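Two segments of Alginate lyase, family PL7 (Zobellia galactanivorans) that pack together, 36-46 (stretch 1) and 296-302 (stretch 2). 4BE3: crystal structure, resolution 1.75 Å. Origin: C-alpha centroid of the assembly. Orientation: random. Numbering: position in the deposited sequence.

Stretch 1 36-46: FYVEHENETDW
Stretch 2 296-302: AEVWFKE

No direct hydrogen bond joins these two stretches, although 458 Å² of surface is buried between them; Trp 299 and Trp 46 contribute most of it. The case illustrates how strands crossing at a steep angle can pack without direct hydrogen bonds, through side chains, backbone contacts and water.

Stretch 1 is a β-hairpin. Strand 36-41 returns as strand 44-46 through a type II' turn from Glu 41 to Thr 44, in which Asn 42 adopts phi/psi 42/-111° and Glu 43 -106/13°; strand residues are extended (phi -98 to -163°, psi 102 to 174°). Paired backbone bonds set the register: Glu 39 N to Trp 46 O (2.9 Å), Trp 46 N to Glu 39 O (2.8 Å), Glu 41 N to Thr 44 O (2.9 Å) and Thr 44 N to Glu 41 O (3.1 Å). Strand 296-300, also extended, crosses strand 36-41 at -68°, 8.8 Å away at closest approach, and the chain turns a corner at Lys 301 (-111/-10°), whose CA lies 4.8 Å from Trp 46 CA.

Trp 46 (chi1 m, chi2 86°) receives Trp 299 CE3 over one face, 3.5 Å from Trp 46 CG, with ring planes oblique at 46°. Over the opposite face, Lys 301 (p, t, t, t) places CB 3.9 Å from the Trp 46 six-membered ring centroid, a CH-pi contact of C-H with electron-rich face. Trp 46 CA also approaches Phe 300 O at 3.4 Å, a CA-H...O contact.

The CA-to-CB bond of Trp 299 (chi1 m, chi2 16°) points toward the hairpin, where Glu 39 (t, t) lays CB over one face. Trp 299 NE1 donates to Glu 297 (t, t) OE2 (2.7 Å). A bridging water donates to Glu 297 OE2 (2.8 Å) and Glu 39 OE1 (2.7 Å) and accepts from Tyr 37 (p) OH (2.5 Å). A second water links Asp 45 O (2.9 Å) to Lys 301 O (3.2 Å).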

# COMPACT_ATOMS: atom_id res chain seq x y z
N PHE A 36 14.38 5.78 -23.09
CA PHE A 36 14.25 4.85 -21.93
C PHE A 36 14.85 3.55 -22.39
O PHE A 36 14.25 2.88 -23.28
CB PHE A 36 12.80 4.61 -21.55
CG PHE A 36 12.60 3.56 -20.42
CD1 PHE A 36 13.22 3.68 -19.13
CD2 PHE A 36 11.80 2.42 -20.69
CE1 PHE A 36 12.97 2.71 -18.13
CE2 PHE A 36 11.55 1.47 -19.70
CZ PHE A 36 12.17 1.58 -18.48
N TYR A 37 16.08 3.28 -21.97
CA TYR A 37 16.83 2.17 -22.64
C TYR A 37 17.97 1.79 -21.74
O TYR A 37 18.19 2.38 -20.72
CB TYR A 37 17.41 2.52 -24.01
CG TYR A 37 18.24 3.81 -24.02
CD1 TYR A 37 17.58 5.04 -24.24
CD2 TYR A 37 19.62 3.79 -23.82
CE1 TYR A 37 18.35 6.24 -24.28
CE2 TYR A 37 20.37 4.97 -23.88
CZ TYR A 37 19.73 6.17 -24.10
OH TYR A 37 20.52 7.35 -24.13
N VAL A 38 18.68 0.75 -22.10
CA VAL A 38 19.77 0.22 -21.23
C VAL A 38 21.08 0.63 -21.87
O VAL A 38 21.20 0.60 -23.12
CB VAL A 38 19.76 -1.35 -21.14
CG1 VAL A 38 21.03 -1.78 -20.40
CG2 VAL A 38 18.48 -1.76 -20.36
N GLU A 39 22.09 0.99 -21.09
CA GLU A 39 23.43 1.29 -21.62
C GLU A 39 24.37 0.48 -20.80
O GLU A 39 24.20 0.35 -19.58
CB GLU A 39 23.84 2.83 -21.50
CG GLU A 39 25.06 3.00 -22.40
CD GLU A 39 25.21 4.36 -22.98
OE1 GLU A 39 24.21 5.07 -23.39
OE2 GLU A 39 26.41 4.72 -23.03
N HIS A 40 25.34 -0.13 -21.50
CA HIS A 40 26.34 -0.99 -20.86
C HIS A 40 27.65 -0.22 -20.71
O HIS A 40 28.09 0.43 -21.65
CB HIS A 40 26.57 -2.34 -21.70
CG HIS A 40 27.53 -3.28 -20.97
ND1 HIS A 40 27.17 -3.93 -19.78
CD2 HIS A 40 28.89 -3.58 -21.18
CE1 HIS A 40 28.23 -4.63 -19.29
NE2 HIS A 40 29.29 -4.42 -20.16
N GLU A 41 28.30 -0.26 -19.55
CA GLU A 41 29.55 0.45 -19.36
C GLU A 41 30.54 -0.24 -18.44
O GLU A 41 30.21 -0.46 -17.25
CB GLU A 41 29.26 1.78 -18.72
CG GLU A 41 30.42 2.75 -18.79
CD GLU A 41 30.12 3.91 -17.86
OE1 GLU A 41 29.71 3.63 -16.70
OE2 GLU A 41 30.23 5.05 -18.34
N ASN A 42 31.75 -0.60 -18.96
CA ASN A 42 32.67 -1.62 -18.28
C ASN A 42 31.86 -2.81 -17.74
O ASN A 42 31.32 -3.54 -18.53
CB ASN A 42 33.54 -1.00 -17.17
CG ASN A 42 33.97 0.43 -17.51
OD1 ASN A 42 34.53 0.66 -18.57
ND2 ASN A 42 33.64 1.41 -16.64
N GLU A 43 31.73 -2.99 -16.44
CA GLU A 43 31.05 -4.20 -16.00
C GLU A 43 29.65 -4.02 -15.47
O GLU A 43 29.16 -4.95 -14.89
CB GLU A 43 31.88 -4.92 -14.94
CG GLU A 43 33.21 -5.48 -15.45
CD GLU A 43 34.30 -4.41 -15.50
OE1 GLU A 43 34.47 -3.64 -14.52
OE2 GLU A 43 34.99 -4.31 -16.54
N THR A 44 29.01 -2.85 -15.67
CA THR A 44 27.63 -2.58 -15.17
C THR A 44 26.66 -2.17 -16.30
O THR A 44 27.01 -1.45 -17.20
CB THR A 44 27.67 -1.40 -14.16
OG1 THR A 44 28.70 -1.68 -13.23
CG2 THR A 44 26.33 -1.15 -13.37
N ASP A 45 25.42 -2.65 -16.20
CA ASP A 45 24.36 -2.20 -17.09
C ASP A 45 23.54 -1.08 -16.33
O ASP A 45 23.33 -1.23 -15.11
CB ASP A 45 23.47 -3.36 -17.37
CG ASP A 45 24.21 -4.42 -18.28
OD1 ASP A 45 24.82 -3.99 -19.28
OD2 ASP A 45 24.14 -5.59 -17.96
N TRP A 46 23.02 -0.10 -17.06
CA TRP A 46 22.30 1.02 -16.40
C TRP A 46 21.03 1.24 -17.18
O TRP A 46 21.01 1.09 -18.39
CB TRP A 46 23.20 2.35 -16.54
CG TRP A 46 24.49 2.28 -15.83
CD1 TRP A 46 25.71 1.75 -16.29
CD2 TRP A 46 24.78 2.79 -14.48
NE1 TRP A 46 26.68 1.80 -15.28
CE2 TRP A 46 26.20 2.44 -14.19
CE3 TRP A 46 24.04 3.49 -13.53
CZ2 TRP A 46 26.81 2.75 -12.97
CZ3 TRP A 46 24.67 3.82 -12.29
CH2 TRP A 46 26.03 3.48 -12.05
N ALA A 296 18.33 16.36 -20.29
CA ALA A 296 18.91 15.83 -19.10
C ALA A 296 18.96 14.32 -19.29
O ALA A 296 18.16 13.76 -20.04
CB ALA A 296 17.91 16.13 -17.93
N GLU A 297 19.88 13.68 -18.60
CA GLU A 297 20.03 12.27 -18.78
C GLU A 297 20.56 11.64 -17.49
O GLU A 297 21.54 12.15 -16.89
CB GLU A 297 21.11 12.05 -19.89
CG GLU A 297 21.34 10.48 -20.11
CD GLU A 297 22.30 10.22 -21.26
OE1 GLU A 297 22.36 11.10 -22.19
OE2 GLU A 297 23.01 9.16 -21.30
N VAL A 298 19.90 10.61 -16.98
CA VAL A 298 20.21 10.14 -15.61
C VAL A 298 20.23 8.56 -15.78
O VAL A 298 19.31 8.04 -16.46
CB VAL A 298 19.05 10.46 -14.68
CG1 VAL A 298 19.38 9.98 -13.23
CG2 VAL A 298 18.80 12.05 -14.59
N TRP A 299 21.23 7.93 -15.17
CA TRP A 299 21.36 6.47 -15.29
C TRP A 299 21.17 5.84 -13.98
O TRP A 299 21.68 6.33 -12.98
CB TRP A 299 22.76 6.17 -15.74
CG TRP A 299 23.11 6.55 -17.13
CD1 TRP A 299 22.45 7.44 -18.05
CD2 TRP A 299 24.26 6.08 -17.82
NE1 TRP A 299 23.17 7.49 -19.23
CE2 TRP A 299 24.27 6.71 -19.13
CE3 TRP A 299 25.32 5.21 -17.46
CZ2 TRP A 299 25.29 6.45 -20.09
CZ3 TRP A 299 26.34 4.96 -18.43
CH2 TRP A 299 26.34 5.60 -19.68
N PHE A 300 20.39 4.76 -13.90
CA PHE A 300 20.18 4.16 -12.61
C PHE A 300 20.69 2.78 -12.65
O PHE A 300 20.46 2.05 -13.68
CB PHE A 300 18.66 4.05 -12.31
CG PHE A 300 18.02 5.37 -11.93
CD1 PHE A 300 17.76 6.31 -12.93
CD2 PHE A 300 17.76 5.59 -10.56
CE1 PHE A 300 17.14 7.50 -12.58
CE2 PHE A 300 17.15 6.86 -10.22
CZ PHE A 300 16.94 7.78 -11.23
N LYS A 301 21.32 2.35 -11.58
CA LYS A 301 21.64 0.89 -11.63
C LYS A 301 20.80 0.12 -10.60
O LYS A 301 20.82 -1.12 -10.53
CB LYS A 301 23.12 0.68 -11.37
CG LYS A 301 23.56 1.06 -10.04
CD LYS A 301 24.94 0.47 -10.09
CE LYS A 301 25.49 0.14 -8.74
NZ LYS A 301 26.98 0.22 -8.89
N GLU A 302 20.12 0.82 -9.74
CA GLU A 302 19.24 0.08 -8.81
C GLU A 302 18.05 1.00 -8.57
O GLU A 302 18.21 2.29 -8.49
CB GLU A 302 19.96 -0.12 -7.50
CG GLU A 302 18.84 -0.37 -6.42
CD GLU A 302 19.25 -1.08 -5.11
OE1 GLU A 302 20.34 -0.84 -4.62
OE2 GLU A 302 18.42 -1.89 -4.52
O HOH W 1 22.90 7.40 -23.48
O HOH W 2 22.39 -2.75 -12.86